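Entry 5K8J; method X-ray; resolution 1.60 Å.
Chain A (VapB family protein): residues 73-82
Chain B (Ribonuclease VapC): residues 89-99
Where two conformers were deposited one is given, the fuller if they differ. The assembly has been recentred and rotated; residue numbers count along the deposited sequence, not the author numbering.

Chain A, residues 73-82: IRDEDLFPER
Chain B (89-99) SRRKVVDRMIA

A helix start offers unpaired backbone N-H groups, and an irregular peptide from a partner chain can exploit them; the VapB segment docked on VapC is a worked example. Chain A 73-82 contains no regular helix or strand. Its phi/psi values run from -64/155 at A:Arg74 through -84/-22 at A:Glu76, -93/80 at A:Asp77 and -107/-24 at A:Leu78 to -84/129 at A:Phe79, then stay extended. Chain B makes a type I turn from B:Arg90 (-61/-40) through B:Arg91 (-63/-30) and B:Lys92 (-108/19) to B:Val93; B:Lys92 is at the N-cap position, right before a helix that continues past B:Ala99. The register is antiparallel in sequence: CA of A:Glu76 lies 6.7 Å from CA of B:Val94, CA of A:Asp77 5.2 Å from CA of B:Arg91, and CA of A:Phe79 6.6 Å from CA of B:Arg90. Together the stretches bury 633 Å².

The CA-to-CB bond of A:Glu76 points toward chain B, and chi1 t with chi2 near -93° brings the carboxylate to the first turn of the helix. Its OE1 accepts a hydrogen bond from B:Asp95 N at 2.9 Å and 161°, supplying an acceptor in the helix's first turn. OE2 lies just 2.4 Å from B:Arg91 O. Water 3 joins A:Glu76 O (2.9 Å) to B:Val94 N (3.1 Å).

A:Phe79 (chi1 -87°, chi2 -97°) is buried among apolar side chains. B:Val93 CG1 sits over one ring face, 3.5 Å from the A:Phe79 centroid, in a CH-pi contact, while B:Val94 CG2 meets the edge, 3.7 Å from A:Phe79 CE2. Both valines have chi1 t. Selenomethionine B:Met97 (m, t, p) approaches obliquely, its SE 3.8 Å from A:Phe79 CZ.

B:Arg90 (t, t, p, chi4 69°) starts sideways, but its long chain brings the guanidinium closer. Its NH2 donates to A:Asp77 OD2 at 2.8 Å, within a salt bridge, and to A:Phe79 O, also at 2.8 Å; both acceptors lie near the guanidinium plane. A:Asp77 has chi1 t, and water 4 links its OD2 (2.7 Å) to B:Arg90 O (2.6 Å).

A:Arg74, extended with chi1-chi3 all t, places NH2 3.5 Å from B:Val94 CG1. A:Arg74 NH1 and B:Asp95 (chi1 m) OD1 are of opposite charge but 4.2 Å apart, beyond a salt bridge; water 1 bridges the two side chains by accepting from A:Arg74 NH2 (2.8 Å) and donating to B:Asp95 OD1 (2.7 Å).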

# COMPACT_ATOMS: atom_id res chain seq x y z
N ILE A 73 -30.06 -21.61 -7.85
CA ILE A 73 -29.04 -21.77 -8.88
C ILE A 73 -28.35 -20.42 -9.04
O ILE A 73 -28.95 -19.46 -9.52
CB ILE A 73 -29.66 -22.25 -10.20
CG1 ILE A 73 -30.42 -23.55 -9.97
CG2 ILE A 73 -28.59 -22.41 -11.25
CD1 ILE A 73 -29.59 -24.65 -9.38
N ARG A 74 -27.10 -20.35 -8.63
CA ARG A 74 -26.37 -19.09 -8.61
C ARG A 74 -26.21 -18.53 -10.03
O ARG A 74 -25.98 -19.29 -10.97
CB ARG A 74 -25.01 -19.31 -7.96
CG ARG A 74 -24.13 -18.09 -7.94
CD ARG A 74 -22.79 -18.45 -7.43
NE ARG A 74 -21.91 -17.31 -7.28
CZ ARG A 74 -20.59 -17.40 -7.23
NH1 ARG A 74 -20.00 -18.57 -7.35
NH2 ARG A 74 -19.85 -16.34 -7.07
N ASP A 75 -26.04 -17.22 -10.15
CA ASP A 75 -25.44 -16.64 -11.38
C ASP A 75 -24.07 -16.02 -11.05
O ASP A 75 -24.04 -14.93 -10.47
CB ASP A 75 -26.37 -15.58 -11.98
CG ASP A 75 -27.85 -15.70 -11.52
OD1 ASP A 75 -28.59 -16.60 -12.01
OD2 ASP A 75 -28.31 -14.84 -10.73
N GLU A 76 -22.92 -16.66 -11.42
CA GLU A 76 -21.59 -16.06 -11.10
C GLU A 76 -21.14 -15.02 -12.12
O GLU A 76 -20.31 -14.13 -11.79
CB GLU A 76 -20.48 -17.13 -10.99
CG GLU A 76 -19.11 -16.64 -10.43
CD GLU A 76 -18.07 -16.18 -11.51
OE1 GLU A 76 -17.01 -15.57 -11.18
OE2 GLU A 76 -18.34 -16.43 -12.70
N ASP A 77 -21.68 -15.09 -13.33
CA ASP A 77 -21.24 -14.30 -14.48
C ASP A 77 -22.05 -13.01 -14.59
O ASP A 77 -22.90 -12.84 -15.45
CB ASP A 77 -21.35 -15.13 -15.74
CG ASP A 77 -20.78 -14.44 -16.91
OD1 ASP A 77 -21.05 -14.90 -18.04
OD2 ASP A 77 -20.09 -13.42 -16.69
N LEU A 78 -21.66 -12.04 -13.76
CA LEU A 78 -22.32 -10.79 -13.41
C LEU A 78 -21.66 -9.57 -14.04
O LEU A 78 -22.32 -8.53 -14.18
CB LEU A 78 -22.34 -10.63 -11.89
CG LEU A 78 -23.11 -11.71 -11.12
CD1 LEU A 78 -23.06 -11.38 -9.63
CD2 LEU A 78 -24.53 -11.77 -11.63
N PHE A 79 -20.38 -9.64 -14.39
CA PHE A 79 -19.71 -8.42 -14.80
C PHE A 79 -19.99 -8.14 -16.27
O PHE A 79 -19.87 -9.04 -17.11
CB PHE A 79 -18.21 -8.47 -14.52
CG PHE A 79 -17.91 -8.01 -13.14
CD1 PHE A 79 -17.50 -6.71 -12.92
CD2 PHE A 79 -18.12 -8.83 -12.04
CE1 PHE A 79 -17.26 -6.24 -11.63
CE2 PHE A 79 -17.90 -8.37 -10.73
CZ PHE A 79 -17.47 -7.05 -10.54
N PRO A 80 -20.44 -6.94 -16.59
CA PRO A 80 -20.77 -6.62 -17.97
C PRO A 80 -19.52 -6.33 -18.77
O PRO A 80 -18.46 -6.01 -18.22
CB PRO A 80 -21.66 -5.38 -17.86
CG PRO A 80 -21.24 -4.74 -16.63
CD PRO A 80 -20.72 -5.81 -15.69
N GLU A 81 -19.66 -6.46 -20.08
CA GLU A 81 -18.60 -6.10 -21.00
C GLU A 81 -18.67 -4.60 -21.22
O GLU A 81 -19.61 -4.11 -21.85
CB GLU A 81 -18.76 -6.85 -22.33
CG GLU A 81 -17.55 -6.65 -23.24
CD GLU A 81 -17.64 -7.43 -24.54
OE1 GLU A 81 -18.41 -8.41 -24.61
OE2 GLU A 81 -16.93 -7.04 -25.50
N ARG A 82 -17.68 -3.86 -20.68
CA ARG A 82 -17.61 -2.41 -20.80
C ARG A 82 -16.81 -2.02 -22.04
O ARG A 82 -15.66 -2.45 -22.19
CB ARG A 82 -16.93 -1.78 -19.61
CG ARG A 82 -17.39 -2.24 -18.27
CD ARG A 82 -18.72 -1.62 -17.88
NE ARG A 82 -18.91 -1.82 -16.45
CZ ARG A 82 -19.99 -1.49 -15.77
NH1 ARG A 82 -21.07 -0.99 -16.38
NH2 ARG A 82 -20.01 -1.70 -14.47
N SER B 89 -10.20 -12.56 -17.36
CA SER B 89 -11.37 -13.40 -17.61
C SER B 89 -12.59 -12.65 -17.11
O SER B 89 -12.80 -12.52 -15.90
CB SER B 89 -11.25 -14.75 -16.90
OG SER B 89 -12.53 -15.41 -16.88
N ARG B 90 -13.42 -12.16 -18.03
CA ARG B 90 -14.63 -11.46 -17.61
C ARG B 90 -15.54 -12.40 -16.81
O ARG B 90 -16.13 -12.00 -15.79
CB ARG B 90 -15.37 -10.91 -18.84
CG ARG B 90 -16.53 -9.96 -18.45
CD ARG B 90 -17.44 -9.62 -19.68
NE ARG B 90 -17.91 -10.85 -20.29
CZ ARG B 90 -18.78 -11.69 -19.74
NH1 ARG B 90 -19.11 -12.81 -20.36
NH2 ARG B 90 -19.34 -11.41 -18.56
N ARG B 91 -15.64 -13.66 -17.25
CA ARG B 91 -16.54 -14.64 -16.64
C ARG B 91 -16.19 -14.93 -15.19
O ARG B 91 -17.07 -15.20 -14.37
CB ARG B 91 -16.52 -15.95 -17.43
CG ARG B 91 -17.36 -17.04 -16.83
CD ARG B 91 -17.32 -18.31 -17.70
NE ARG B 91 -16.01 -18.94 -17.69
CZ ARG B 91 -15.57 -19.73 -16.71
NH1 ARG B 91 -16.33 -19.99 -15.66
NH2 ARG B 91 -14.35 -20.25 -16.79
N LYS B 92 -14.91 -14.81 -14.82
CA LYS B 92 -14.45 -15.22 -13.49
C LYS B 92 -14.10 -14.04 -12.58
O LYS B 92 -13.43 -14.23 -11.56
CB LYS B 92 -13.27 -16.18 -13.62
CG LYS B 92 -13.59 -17.45 -14.41
CD LYS B 92 -12.60 -18.57 -14.10
CE LYS B 92 -11.29 -18.32 -14.78
NZ LYS B 92 -10.37 -19.49 -14.52
N VAL B 93 -14.57 -12.83 -12.88
CA VAL B 93 -14.24 -11.69 -12.03
C VAL B 93 -14.66 -11.94 -10.58
O VAL B 93 -13.87 -11.74 -9.65
CB VAL B 93 -14.83 -10.38 -12.58
CG1 VAL B 93 -14.63 -9.25 -11.59
CG2 VAL B 93 -14.22 -10.03 -13.93
N VAL B 94 -15.92 -12.32 -10.35
CA VAL B 94 -16.39 -12.50 -8.97
C VAL B 94 -15.57 -13.56 -8.25
O VAL B 94 -15.12 -13.36 -7.11
CB VAL B 94 -17.89 -12.86 -8.94
CG1 VAL B 94 -18.28 -13.29 -7.52
CG2 VAL B 94 -18.72 -11.67 -9.36
N ASP B 95 -15.38 -14.71 -8.91
CA ASP B 95 -14.52 -15.78 -8.42
C ASP B 95 -13.18 -15.23 -7.93
O ASP B 95 -12.70 -15.54 -6.83
CB ASP B 95 -14.20 -16.78 -9.55
CG ASP B 95 -15.32 -17.76 -9.88
OD1 ASP B 95 -16.26 -17.95 -9.08
OD2 ASP B 95 -15.18 -18.41 -10.97
N ARG B 96 -12.53 -14.46 -8.79
CA ARG B 96 -11.20 -13.97 -8.47
C ARG B 96 -11.21 -12.89 -7.38
O ARG B 96 -10.26 -12.76 -6.60
CB ARG B 96 -10.56 -13.49 -9.77
CG ARG B 96 -10.18 -14.62 -10.70
CD ARG B 96 -9.88 -14.11 -12.08
NE ARG B 96 -9.33 -15.18 -12.91
CZ ARG B 96 -8.75 -14.96 -14.08
NH1 ARG B 96 -8.66 -13.73 -14.53
NH2 ARG B 96 -8.23 -15.96 -14.80
N MSE B 97 -12.29 -12.10 -7.27
CA MSE B 97 -12.43 -11.14 -6.18
C MSE B 97 -12.48 -11.87 -4.84
O MSE B 97 -11.81 -11.47 -3.90
CB MSE B 97 -13.69 -10.28 -6.37
CG MSE B 97 -13.56 -9.26 -7.49
SE MSE B 97 -15.25 -8.25 -7.67
CE MSE B 97 -15.09 -7.17 -6.17
N ILE B 98 -13.30 -12.92 -4.77
CA ILE B 98 -13.41 -13.63 -3.50
C ILE B 98 -12.10 -14.36 -3.18
O ILE B 98 -11.60 -14.34 -2.04
CB ILE B 98 -14.62 -14.57 -3.51
CG1 ILE B 98 -15.90 -13.76 -3.79
CG2 ILE B 98 -14.70 -15.30 -2.16
CD1 ILE B 98 -17.13 -14.58 -3.95
N ALA B 99 -11.50 -15.00 -4.18
CA ALA B 99 -10.20 -15.62 -3.97
C ALA B 99 -9.15 -14.61 -3.53
O ALA B 99 -8.30 -14.92 -2.69
CB ALA B 99 -9.75 -16.33 -5.25
O HOH W 1 -17.21 -17.10 -6.74
O HOH W 2 -17.53 -20.38 -7.93
O HOH W 3 -18.02 -12.60 -12.57
O HOH W 4 -18.61 -11.93 -15.05